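Local structure of globin protein (Ramazzottius varieornatus, 5ZIQ) at residues Lys36-Asn41 against Lys132-Ala137; Glu43-Glu48 against Ala87-Tyr92; Pro58-Leu63 against Phe127-Lys132. The protein is a hexacoordinated heme protein of the globin family that may bind or carry oxygen, its physiological role being unsettled. All coordinates share one frame; numbering follows the deposited sequence. Where two conformers were deposited one is given.

Contact 1 of 3, residues Lys36-Asn41 against Lys132-Ala137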
loop_
_atom_site.group_PDB
_atom_site.type_symbol
_atom_site.label_atom_id
_atom_site.label_comp_id
_atom_site.label_asym_id
_atom_site.label_seq_id
_atom_site.Cartn_x
_atom_site.Cartn_y
_atom_site.Cartn_z
ATOM N N LYS A 36 8.927 -9.134 -5.860
ATOM C CA LYS A 36 10.186 -8.758 -6.508
ATOM C C LYS A 36 9.874 -8.279 -7.923
ATOM O O LYS A 36 10.354 -7.219 -8.349
ATOM C CB LYS A 36 11.237 -9.902 -6.491
ATOM C CG LYS A 36 12.616 -9.464 -7.008
ATOM C CD LYS A 36 13.184 -8.352 -6.146
ATOM C CE LYS A 36 14.609 -8.003 -6.525
ATOM N NZ LYS A 36 15.016 -6.678 -5.961
ATOM N N THR A 37 9.018 -9.023 -8.623
ATOM C CA THR A 37 8.557 -8.614 -9.952
ATOM C C THR A 37 7.824 -7.258 -9.935
ATOM O O THR A 37 8.150 -6.339 -10.705
ATOM C CB THR A 37 7.690 -9.715 -10.579
ATOM O OG1 THR A 37 8.457 -10.927 -10.604
ATOM C CG2 THR A 37 7.256 -9.343 -12.003
ATOM N N PHE A 38 6.851 -7.128 -9.044
ATOM C CA PHE A 38 6.055 -5.903 -8.931
ATOM C C PHE A 38 6.898 -4.666 -8.621
ATOM O O PHE A 38 6.598 -3.554 -9.088
ATOM C CB PHE A 38 5.037 -6.110 -7.818
ATOM C CG PHE A 38 4.113 -4.945 -7.605
ATOM C CD1 PHE A 38 3.223 -4.545 -8.611
ATOM C CD2 PHE A 38 4.143 -4.230 -6.403
ATOM C CE1 PHE A 38 2.353 -3.474 -8.402
ATOM C CE2 PHE A 38 3.270 -3.157 -6.191
ATOM C CZ PHE A 38 2.373 -2.778 -7.193
ATOM N N SER A 39 7.953 -4.869 -7.835
ATOM C CA SER A 39 8.751 -3.767 -7.311
ATOM C C SER A 39 9.651 -3.131 -8.340
ATOM O O SER A 39 10.333 -2.173 -8.012
ATOM C CB SER A 39 9.571 -4.220 -6.098
ATOM O OG SER A 39 10.646 -5.040 -6.494
ATOM N N ARG A 40 9.649 -3.654 -9.571
ATOM C CA ARG A 40 10.532 -3.115 -10.615
ATOM C C ARG A 40 10.249 -1.620 -10.875
ATOM O O ARG A 40 11.170 -0.836 -11.156
ATOM C CB ARG A 40 10.396 -3.943 -11.900
ATOM C CG ARG A 40 11.277 -3.473 -13.068
ATOM C CD ARG A 40 12.779 -3.446 -12.750
ATOM N NE ARG A 40 13.519 -2.866 -13.877
ATOM C CZ ARG A 40 13.609 -1.570 -14.151
ATOM N NH1 ARG A 40 13.049 -0.651 -13.367
ATOM N NH2 ARG A 40 14.276 -1.174 -15.231
ATOM N N ASN A 41 8.976 -1.219 -10.786
ATOM C CA ASN A 41 8.597 0.178 -11.008
ATOM C C ASN A 41 7.736 0.661 -9.850
ATOM O O ASN A 41 6.540 0.931 -9.998
ATOM C CB ASN A 41 7.871 0.329 -12.353
ATOM C CG ASN A 41 8.769 -0.030 -13.518
ATOM O OD1 ASN A 41 9.576 0.789 -13.966
ATOM N ND2 ASN A 41 8.695 -1.273 -13.954
ATOM N N LYS A 132 -7.721 -1.973 -1.927
ATOM C CA LYS A 132 -8.237 -2.197 -3.281
ATOM C C LYS A 132 -7.333 -1.539 -4.304
ATOM O O LYS A 132 -7.182 -2.048 -5.392
ATOM C CB LYS A 132 -9.672 -1.647 -3.450
ATOM C CG LYS A 132 -10.794 -2.616 -3.071
ATOM C CD LYS A 132 -12.150 -1.923 -2.941
ATOM C CE LYS A 132 -12.978 -2.019 -4.216
ATOM N NZ LYS A 132 -14.423 -1.998 -3.935
ATOM N N CYS A 133 -6.746 -0.403 -3.942
ATOM C CA CYS A 133 -5.854 0.335 -4.850
ATOM C C CYS A 133 -4.544 -0.393 -5.073
ATOM O O CYS A 133 -4.077 -0.479 -6.209
ATOM C CB CYS A 133 -5.610 1.749 -4.346
ATOM S SG CYS A 133 -7.147 2.674 -4.219
ATOM N N LEU A 134 -3.963 -0.932 -3.994
ATOM C CA LEU A 134 -2.786 -1.782 -4.125
ATOM C C LEU A 134 -3.105 -3.035 -4.922
ATOM O O LEU A 134 -2.349 -3.394 -5.816
ATOM C CB LEU A 134 -2.192 -2.144 -2.756
ATOM C CG LEU A 134 -0.958 -3.049 -2.821
ATOM C CD1 LEU A 134 0.181 -2.485 -3.677
ATOM C CD2 LEU A 134 -0.484 -3.304 -1.392
ATOM N N VAL A 135 -4.230 -3.684 -4.615
ATOM C CA VAL A 135 -4.668 -4.845 -5.417
ATOM C C VAL A 135 -4.789 -4.498 -6.911
ATOM O O VAL A 135 -4.318 -5.247 -7.769
ATOM C CB VAL A 135 -5.973 -5.446 -4.852
ATOM C CG1 VAL A 135 -6.616 -6.423 -5.825
ATOM C CG2 VAL A 135 -5.687 -6.109 -3.514
ATOM N N PHE A 136 -5.402 -3.358 -7.209
ATOM C CA PHE A 136 -5.507 -2.888 -8.595
ATOM C C PHE A 136 -4.141 -2.778 -9.260
ATOM O O PHE A 136 -3.955 -3.236 -10.388
ATOM C CB PHE A 136 -6.246 -1.555 -8.686
ATOM C CG PHE A 136 -6.314 -1.008 -10.083
ATOM C CD1 PHE A 136 -7.140 -1.602 -11.041
ATOM C CD2 PHE A 136 -5.529 0.083 -10.451
ATOM C CE1 PHE A 136 -7.201 -1.095 -12.329
ATOM C CE2 PHE A 136 -5.581 0.594 -11.747
ATOM C CZ PHE A 136 -6.411 -0.006 -12.684
ATOM N N ALA A 137 -3.192 -2.150 -8.567
ATOM C CA ALA A 137 -1.855 -1.994 -9.128
ATOM C C ALA A 137 -1.179 -3.346 -9.322
ATOM O O ALA A 137 -0.522 -3.568 -10.335
ATOM C CB ALA A 137 -1.005 -1.074 -8.270
#
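In the packing of the first helix of the globin fold (25-38) against the heme-flanking helix 127-142, Phe38 reaches across to Ala137 and Leu134. Their backbones stay well apart, with the CA atoms of Phe38 and Ala137, the nearest pair, separated by 8.8 Å, so the aromatic ring spans most of the gap. It does so because CG lies anti to the backbone N of Phe38 (chi1 -178°), which sends the ring outward from the last turn of its helix. The far edge of the ring does the touching. CE1 comes to 3.5 Å from the backbone O of Ala137, and this oxygen lies near the ring plane, facing the slightly positive rim hydrogens; the same oxygen accepts a hydrogen bond from the Thr141 hydroxyl. Beside it, CZ packs on the methyl CB of Ala137 at 3.9 Å. One turn earlier on helix 127-142, Leu134 supplies CD1, which lies 4.0 Å from CE2 of Phe38 and approaches the ring obliquely. At the next residue after Phe38, OG of Ser39 hydrogen-bonds back to O of Lys36 at 2.9 Å. Phe38 also meets Trp35 edge-to-face and rests on Ala45 of helix 42-56 and Ile89 of helix 79-97, while Leu134 turns to Met49, Tyr92 and, on helix 148-170, Ile158.

Contact 2 of 3, residues Glu43-Glu48 against Ala87-Tyr92. With HEM (protoporphyrin IX containing Fe), chain E.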
loop_
_atom_site.group_PDB
_atom_site.type_symbol
_atom_site.label_atom_id
_atom_site.label_comp_id
_atom_site.label_asym_id
_atom_site.label_seq_id
_atom_site.Cartn_x
_atom_site.Cartn_y
_atom_site.Cartn_z
ATOM N N GLU A 43 7.635 3.571 -8.101
ATOM C CA GLU A 43 7.059 4.904 -8.155
ATOM C C GLU A 43 5.816 4.892 -9.062
ATOM O O GLU A 43 4.774 5.448 -8.705
ATOM C CB GLU A 43 8.081 5.939 -8.641
ATOM C CG GLU A 43 7.508 7.363 -8.624
ATOM C CD GLU A 43 8.555 8.400 -8.947
ATOM O OE1 GLU A 43 9.727 8.165 -8.571
ATOM O OE2 GLU A 43 8.200 9.436 -9.554
ATOM N N SER A 44 5.923 4.231 -10.208
ATOM C CA SER A 44 4.783 4.083 -11.099
ATOM C C SER A 44 3.608 3.396 -10.411
ATOM O O SER A 44 2.462 3.833 -10.567
ATOM C CB SER A 44 5.201 3.311 -12.343
ATOM O OG SER A 44 6.127 4.073 -13.098
ATOM N N ALA A 45 3.895 2.358 -9.629
ATOM C CA ALA A 45 2.849 1.627 -8.871
ATOM C C ALA A 45 2.147 2.567 -7.894
ATOM O O ALA A 45 0.935 2.571 -7.814
ATOM C CB ALA A 45 3.445 0.428 -8.147
ATOM N N GLY A 46 2.923 3.361 -7.153
ATOM C CA GLY A 46 2.363 4.348 -6.237
ATOM C C GLY A 46 1.458 5.353 -6.930
ATOM O O GLY A 46 0.395 5.696 -6.409
ATOM N N LYS A 47 1.879 5.833 -8.107
ATOM C CA LYS A 47 1.052 6.755 -8.893
ATOM C C LYS A 47 -0.265 6.082 -9.280
ATOM O O LYS A 47 -1.337 6.676 -9.122
ATOM C CB LYS A 47 1.795 7.243 -10.139
ATOM C CG LYS A 47 2.984 8.137 -9.847
ATOM C CD LYS A 47 3.686 8.514 -11.160
ATOM C CE LYS A 47 4.982 9.257 -10.889
ATOM N NZ LYS A 47 5.695 9.606 -12.151
ATOM N N GLU A 48 -0.184 4.836 -9.747
ATOM C CA GLU A 48 -1.369 4.050 -10.118
ATOM C C GLU A 48 -2.326 3.924 -8.933
ATOM O O GLU A 48 -3.532 4.127 -9.077
ATOM C CB GLU A 48 -0.965 2.656 -10.614
ATOM C CG GLU A 48 -0.367 2.608 -12.008
ATOM C CD GLU A 48 -0.062 1.190 -12.463
ATOM O OE1 GLU A 48 0.145 0.984 -13.677
ATOM O OE2 GLU A 48 -0.028 0.276 -11.609
ATOM N N ALA A 87 5.237 7.879 -0.975
ATOM C CA ALA A 87 4.843 7.674 0.427
ATOM C C ALA A 87 3.832 6.545 0.567
ATOM O O ALA A 87 3.863 5.809 1.553
ATOM C CB ALA A 87 4.285 8.963 1.030
ATOM N N HIS A 88 3.001 6.354 -0.460
ATOM C CA HIS A 88 1.929 5.362 -0.390
ATOM C C HIS A 88 2.270 3.949 -0.806
ATOM O O HIS A 88 1.605 2.998 -0.412
ATOM C CB HIS A 88 0.644 5.930 -0.985
ATOM C CG HIS A 88 0.080 6.958 -0.067
ATOM N ND1 HIS A 88 0.584 8.238 -0.015
ATOM C CD2 HIS A 88 -0.748 6.836 0.995
ATOM C CE1 HIS A 88 0.051 8.885 0.999
ATOM N NE2 HIS A 88 -0.753 8.052 1.640
ATOM N N ILE A 89 3.347 3.814 -1.570
ATOM C CA ILE A 89 3.817 2.493 -1.954
ATOM C C ILE A 89 4.963 2.023 -1.041
ATOM O O ILE A 89 5.091 0.835 -0.777
ATOM C CB ILE A 89 4.215 2.444 -3.460
ATOM C CG1 ILE A 89 4.560 1.023 -3.900
ATOM C CG2 ILE A 89 5.404 3.337 -3.788
ATOM C CD1 ILE A 89 3.413 0.049 -3.811
ATOM N N THR A 90 5.804 2.961 -0.603
ATOM C CA THR A 90 7.042 2.593 0.090
ATOM C C THR A 90 6.802 1.682 1.303
ATOM O O THR A 90 7.502 0.687 1.427
ATOM C CB THR A 90 7.887 3.827 0.456
ATOM O OG1 THR A 90 8.436 4.407 -0.742
ATOM C CG2 THR A 90 9.022 3.477 1.412
ATOM N N PRO A 91 5.822 2.004 2.177
ATOM C CA PRO A 91 5.687 1.123 3.362
ATOM C C PRO A 91 5.329 -0.329 3.024
ATOM O O PRO A 91 5.686 -1.228 3.764
ATOM C CB PRO A 91 4.571 1.796 4.185
ATOM C CG PRO A 91 4.721 3.231 3.844
ATOM C CD PRO A 91 4.987 3.214 2.345
ATOM N N TYR A 92 4.613 -0.558 1.918
ATOM C CA TYR A 92 4.297 -1.918 1.489
ATOM C C TYR A 92 5.555 -2.632 1.031
ATOM O O TYR A 92 5.784 -3.786 1.380
ATOM C CB TYR A 92 3.247 -1.914 0.371
ATOM C CG TYR A 92 1.863 -1.535 0.838
ATOM C CD1 TYR A 92 1.119 -2.397 1.689
ATOM C CD2 TYR A 92 1.273 -0.336 0.406
ATOM C CE1 TYR A 92 -0.153 -2.060 2.096
ATOM C CE2 TYR A 92 -0.019 0.001 0.781
ATOM C CZ TYR A 92 -0.716 -0.857 1.645
ATOM O OH TYR A 92 -1.981 -0.527 2.042
HETATM C CHA HEM E . 0.833 10.612 4.591
HETATM C CHB HEM E . -3.595 10.251 2.695
HETATM C CHC HEM E . -3.426 5.451 3.679
HETATM C CHD HEM E . 1.403 5.860 3.813
HETATM C C1A HEM E . -0.394 10.940 4.066
HETATM C C2A HEM E . -0.885 12.260 3.909
HETATM C C3A HEM E . -2.134 12.165 3.375
HETATM C C4A HEM E . -2.423 10.792 3.189
HETATM C CMA HEM E . -3.038 13.315 3.018
HETATM C CAA HEM E . -0.141 13.526 4.274
HETATM C CBA HEM E . 0.109 14.402 3.040
HETATM C CGA HEM E . 1.104 13.745 2.123
HETATM O O1A HEM E . 2.172 13.285 2.586
HETATM O O2A HEM E . 0.867 13.651 0.902
HETATM C C1B HEM E . -3.961 8.902 2.854
HETATM C C2B HEM E . -5.261 8.396 2.603
HETATM C C3B HEM E . -5.244 7.056 2.874
HETATM C C4B HEM E . -3.863 6.727 3.294
HETATM C CMB HEM E . -6.448 9.209 2.142
HETATM C CAB HEM E . -6.360 6.106 2.765
HETATM C CBB HEM E . -7.139 6.131 1.684
HETATM C C1C HEM E . -2.084 5.104 3.708
HETATM C C2C HEM E . -1.546 3.818 3.616
HETATM C C3C HEM E . -0.159 3.949 3.631
HETATM C C4C HEM E . 0.142 5.326 3.738
HETATM C CMC HEM E . -2.327 2.535 3.516
HETATM C CAC HEM E . 0.867 2.895 3.543
HETATM C CBC HEM E . 0.572 1.613 3.610
HETATM C C1D HEM E . 1.593 7.211 4.100
HETATM C C2D HEM E . 2.928 7.728 4.450
HETATM C C3D HEM E . 2.771 9.048 4.666
HETATM C C4D HEM E . 1.340 9.331 4.454
HETATM C CMD HEM E . 4.204 6.921 4.544
HETATM C CAD HEM E . 3.854 10.036 5.057
HETATM C CBD HEM E . 3.747 10.289 6.556
HETATM C CGD HEM E . 4.794 11.270 7.024
HETATM O O1D HEM E . 5.775 11.522 6.293
HETATM O O2D HEM E . 4.683 11.827 8.145
HETATM N NA HEM E . -1.358 10.053 3.656
HETATM N NB HEM E . -3.203 7.886 3.271
HETATM N NC HEM E . -1.046 5.994 3.795
HETATM N ND HEM E . 0.676 8.204 4.113
HETATM FE FE HEM E . -1.187 8.059 3.724
#
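Gly46 and Ile89 mark the close crossing of helices 42-56 and 79-97, the B and E helices of the globin fold, the CA atoms of Gly46 and Ile89 being 4.9 Å apart. Along 87-92, Ala87 comes first and faces the heme, its backbone O 3.2 Å from the methyl CMD. His88 follows as an axial ligand: CG is anti to its carbonyl carbon (chi1 -72°), which directs the ring away from helix 42-56, and NE2 binds the iron at 2.1 Å. With His116 as the other ligand the iron is hexacoordinate, and a hydrogen bond from ND1 to Ala84 O restrains the rotation of the His88 ring. Ile89 instead turns its side chain toward helix 42-56, CB lying 3.8 Å from CA of Gly46. The absence of a side chain matters there, since the place a CB on Gly46 would occupy is 3.1 Å from CG2 of Ile89. CD1 of Ile89 reaches CB of Ala45 at 4.4 Å. At Pro91 the helix kinks, and the ring sets CG 3.8 Å from CMD of the heme. Tyr92 then lays one face of its ring over the vinyl group, CE2 being 3.3 Å from CBC, while OH approaches CMC. A serine in its place would probably strip the vinyl of its aromatic cover on that face and leave CMC without the hydroxyl's contact, with Pro91 alone of this segment still bordering the vinyl. Within the helical bundle, Ile89 also packs on Leu42 and Met49 of helix 42-56, and Tyr92 on Trp35 of helix 25-38.

Contact 3 of 3, residues Pro58-Leu63 against Phe127-Lys132. With HEM (protoporphyrin IX containing Fe), chain E; SO4 (sulfate ion), chain H.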
loop_
_atom_site.group_PDB
_atom_site.type_symbol
_atom_site.label_atom_id
_atom_site.label_comp_id
_atom_site.label_asym_id
_atom_site.label_seq_id
_atom_site.Cartn_x
_atom_site.Cartn_y
_atom_site.Cartn_z
ATOM N N PRO A 58 -13.578 9.948 -4.905
ATOM C CA PRO A 58 -13.114 11.299 -5.287
ATOM C C PRO A 58 -12.831 12.261 -4.124
ATOM O O PRO A 58 -11.910 13.067 -4.229
ATOM C CB PRO A 58 -14.244 11.812 -6.188
ATOM C CG PRO A 58 -14.758 10.565 -6.822
ATOM C CD PRO A 58 -14.758 9.554 -5.703
ATOM N N ASP A 59 -13.570 12.150 -3.014
ATOM C CA ASP A 59 -13.320 13.007 -1.840
ATOM C C ASP A 59 -11.949 12.780 -1.170
ATOM O O ASP A 59 -11.485 13.635 -0.404
ATOM C CB ASP A 59 -14.480 12.927 -0.818
ATOM C CG ASP A 59 -14.620 11.551 -0.143
ATOM O OD1 ASP A 59 -14.087 10.525 -0.624
ATOM O OD2 ASP A 59 -15.303 11.499 0.901
ATOM N N MET A 60 -11.295 11.655 -1.491
ATOM C CA MET A 60 -9.959 11.365 -0.965
ATOM C C MET A 60 -8.912 12.303 -1.566
ATOM O O MET A 60 -7.941 12.652 -0.899
ATOM C CB MET A 60 -9.572 9.884 -1.148
ATOM C CG MET A 60 -10.403 8.872 -0.336
ATOM S SD MET A 60 -10.368 8.988 1.477
ATOM C CE MET A 60 -11.593 10.256 1.802
ATOM N N LYS A 61 -9.135 12.728 -2.814
ATOM C CA LYS A 61 -8.272 13.727 -3.445
ATOM C C LYS A 61 -8.224 15.039 -2.635
ATOM O O LYS A 61 -7.172 15.653 -2.537
ATOM C CB LYS A 61 -8.708 13.989 -4.879
ATOM C CG LYS A 61 -7.622 14.593 -5.756
ATOM C CD LYS A 61 -8.203 15.009 -7.092
ATOM C CE LYS A 61 -7.156 15.682 -7.949
ATOM N NZ LYS A 61 -7.776 16.235 -9.187
ATOM N N ASP A 62 -9.356 15.420 -2.035
ATOM C CA ASP A 62 -9.463 16.602 -1.177
ATOM C C ASP A 62 -8.570 16.581 0.059
ATOM O O ASP A 62 -8.299 17.641 0.635
ATOM C CB ASP A 62 -10.910 16.800 -0.705
ATOM C CG ASP A 62 -11.871 17.133 -1.827
ATOM O OD1 ASP A 62 -11.430 17.576 -2.905
ATOM O OD2 ASP A 62 -13.088 16.968 -1.609
ATOM N N LEU A 63 -8.133 15.391 0.484
ATOM C CA LEU A 63 -7.180 15.295 1.606
ATOM C C LEU A 63 -5.766 15.682 1.179
ATOM O O LEU A 63 -4.893 15.863 2.024
ATOM C CB LEU A 63 -7.212 13.903 2.273
ATOM C CG LEU A 63 -8.533 13.346 2.825
ATOM C CD1 LEU A 63 -8.257 12.157 3.738
ATOM C CD2 LEU A 63 -9.326 14.391 3.584
ATOM N N PHE A 127 -8.012 3.639 5.783
ATOM C CA PHE A 127 -6.859 2.806 5.437
ATOM C C PHE A 127 -7.231 1.637 4.516
ATOM O O PHE A 127 -6.535 1.364 3.537
ATOM C CB PHE A 127 -6.149 2.267 6.668
ATOM C CG PHE A 127 -5.458 3.311 7.503
ATOM C CD1 PHE A 127 -4.368 4.057 7.006
ATOM C CD2 PHE A 127 -5.879 3.533 8.812
ATOM C CE1 PHE A 127 -3.727 4.993 7.818
ATOM C CE2 PHE A 127 -5.240 4.472 9.620
ATOM C CZ PHE A 127 -4.165 5.196 9.128
ATOM N N GLU A 128 -8.349 0.973 4.814
ATOM C CA GLU A 128 -8.815 -0.163 4.017
ATOM C C GLU A 128 -9.058 0.206 2.538
ATOM O O GLU A 128 -8.911 -0.635 1.659
ATOM C CB GLU A 128 -10.069 -0.802 4.655
ATOM C CG GLU A 128 -10.514 -2.127 4.036
ATOM C CD GLU A 128 -11.707 -2.748 4.747
ATOM O OE1 GLU A 128 -12.451 -2.020 5.455
ATOM O OE2 GLU A 128 -11.905 -3.978 4.601
ATOM N N ARG A 129 -9.370 1.470 2.259
ATOM C CA ARG A 129 -9.563 1.935 0.880
ATOM C C ARG A 129 -8.293 1.807 0.048
ATOM O O ARG A 129 -8.352 1.617 -1.158
ATOM C CB ARG A 129 -10.058 3.386 0.868
ATOM C CG ARG A 129 -11.454 3.547 1.458
ATOM C CD ARG A 129 -11.888 5.003 1.504
ATOM N NE ARG A 129 -13.307 5.087 1.847
ATOM C CZ ARG A 129 -14.035 6.200 1.779
ATOM N NH1 ARG A 129 -15.329 6.162 2.086
ATOM N NH2 ARG A 129 -13.487 7.347 1.386
ATOM N N MET A 130 -7.140 1.900 0.692
ATOM C CA MET A 130 -5.887 1.777 -0.028
ATOM C C MET A 130 -5.656 0.335 -0.474
ATOM O O MET A 130 -4.967 0.115 -1.468
ATOM C CB MET A 130 -4.726 2.278 0.829
ATOM C CG MET A 130 -3.424 2.524 0.064
ATOM S SD MET A 130 -3.538 3.747 -1.247
ATOM C CE MET A 130 -3.727 5.270 -0.327
ATOM N N GLU A 131 -6.235 -0.638 0.243
ATOM C CA GLU A 131 -6.092 -2.072 -0.116
ATOM C C GLU A 131 -6.509 -2.395 -1.540
ATOM O O GLU A 131 -5.749 -3.011 -2.266
ATOM C CB GLU A 131 -6.884 -2.992 0.828
ATOM C CG GLU A 131 -6.504 -2.866 2.280
ATOM C CD GLU A 131 -7.202 -3.891 3.145
ATOM O OE1 GLU A 131 -7.931 -4.782 2.644
ATOM O OE2 GLU A 131 -7.025 -3.798 4.349
ATOM N N LYS A 132 -7.721 -1.973 -1.927
ATOM C CA LYS A 132 -8.237 -2.197 -3.281
ATOM C C LYS A 132 -7.333 -1.539 -4.304
ATOM O O LYS A 132 -7.182 -2.048 -5.392
ATOM C CB LYS A 132 -9.672 -1.647 -3.450
ATOM C CG LYS A 132 -10.794 -2.616 -3.071
ATOM C CD LYS A 132 -12.150 -1.923 -2.941
ATOM C CE LYS A 132 -12.978 -2.019 -4.216
ATOM N NZ LYS A 132 -14.423 -1.998 -3.935
HETATM C CHA HEM E . 0.833 10.612 4.591
HETATM C CHB HEM E . -3.595 10.251 2.695
HETATM C CHC HEM E . -3.426 5.451 3.679
HETATM C CHD HEM E . 1.403 5.860 3.813
HETATM C C1A HEM E . -0.394 10.940 4.066
HETATM C C2A HEM E . -0.885 12.260 3.909
HETATM C C3A HEM E . -2.134 12.165 3.375
HETATM C C4A HEM E . -2.423 10.792 3.189
HETATM C CMA HEM E . -3.038 13.315 3.018
HETATM C CAA HEM E . -0.141 13.526 4.274
HETATM C CBA HEM E . 0.109 14.402 3.040
HETATM C CGA HEM E . 1.104 13.745 2.123
HETATM O O1A HEM E . 2.172 13.285 2.586
HETATM O O2A HEM E . 0.867 13.651 0.902
HETATM C C1B HEM E . -3.961 8.902 2.854
HETATM C C2B HEM E . -5.261 8.396 2.603
HETATM C C3B HEM E . -5.244 7.056 2.874
HETATM C C4B HEM E . -3.863 6.727 3.294
HETATM C CMB HEM E . -6.448 9.209 2.142
HETATM C CAB HEM E . -6.360 6.106 2.765
HETATM C CBB HEM E . -7.139 6.131 1.684
HETATM C C1C HEM E . -2.084 5.104 3.708
HETATM C C2C HEM E . -1.546 3.818 3.616
HETATM C C3C HEM E . -0.159 3.949 3.631
HETATM C C4C HEM E . 0.142 5.326 3.738
HETATM C CMC HEM E . -2.327 2.535 3.516
HETATM C CAC HEM E . 0.867 2.895 3.543
HETATM C CBC HEM E . 0.572 1.613 3.610
HETATM C C1D HEM E . 1.593 7.211 4.100
HETATM C C2D HEM E . 2.928 7.728 4.450
HETATM C C3D HEM E . 2.771 9.048 4.666
HETATM C C4D HEM E . 1.340 9.331 4.454
HETATM C CMD HEM E . 4.204 6.921 4.544
HETATM C CAD HEM E . 3.854 10.036 5.057
HETATM C CBD HEM E . 3.747 10.289 6.556
HETATM C CGD HEM E . 4.794 11.270 7.024
HETATM O O1D HEM E . 5.775 11.522 6.293
HETATM O O2D HEM E . 4.683 11.827 8.145
HETATM N NA HEM E . -1.358 10.053 3.656
HETATM N NB HEM E . -3.203 7.886 3.271
HETATM N NC HEM E . -1.046 5.994 3.795
HETATM N ND HEM E . 0.676 8.204 4.113
HETATM FE FE HEM E . -1.187 8.059 3.724
HETATM S S SO4 H . -10.679 18.839 -8.201
HETATM O O1 SO4 H . -11.427 18.306 -9.360
HETATM O O2 SO4 H . -11.366 18.447 -6.954
HETATM O O3 SO4 H . -10.626 20.314 -8.279
HETATM O O4 SO4 H . -9.306 18.300 -8.210
#
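At the rim of the heme pocket, Arg129 stretches from helix 127-142 to Asp59 and Met60 of 58-63. Its chain is extended from CG to NE, and NH2 ends 3.8 Å from OD1 of Asp59, a long salt bridge. The carboxylate oxygen sits near the edge of the guanidinium, yet the two planes are turned 42° apart, and the pairing is probably more electrostatic than directional. Next to this pair, Met60 crosses the arginine at about a right angle. Bends at chi2 (-61°) and chi3 (83°) fold the thioether back so that CE lies 3.5 Å from NH2 of Arg129, while CG of Met60 meets the edge of the guanidinium in its plane. The same fold leaves SD 4.0 Å from the heme methyl CMB. Residues 58-63 belong to the C region, which follows the B helix (42-56) and leads toward the short helix 72-76; in globins this region commonly borders the heme, and helix 127-142 is the G helix. Both walls reach the porphyrin: O of Leu63 is 3.3 Å from CMA, CD1 of Phe127 lies 3.7 Å from CHC, and CB of Met130 packs at 3.6 Å on CMC. Phe127 also meets His116 edge-to-face. On the outer side, NZ of Lys61 hydrogen-bonds O4 of a sulfate, probably from the crystallisation liquor, at 2.7 Å; Ala69 N binds the same ion.

How the contacts relate
Contacts 1 and 2 are buried and mainly apolar, whereas contact 3 is only partly buried and brings in charge at the pocket rim. The first two adjoin, with centres about 8 Å apart: CZ of Phe38 comes to 3.5 Å from CB of Ala45, and CD2 of Leu134 to 3.6 Å from CD1 of Tyr92. Helices 25-38, 42-56, 79-97 and 127-142 thus meet in the same buried region. Contacts 1 and 3 instead share helix 127-142, which offers Arg129 near its start and Leu134 and Ala137 further along; their centres are about 17 Å apart. Contacts 2 and 3 both border the heme, and CE of Met130 packs 3.6 Å from CD2 of His88, linking them on one side of the porphyrin.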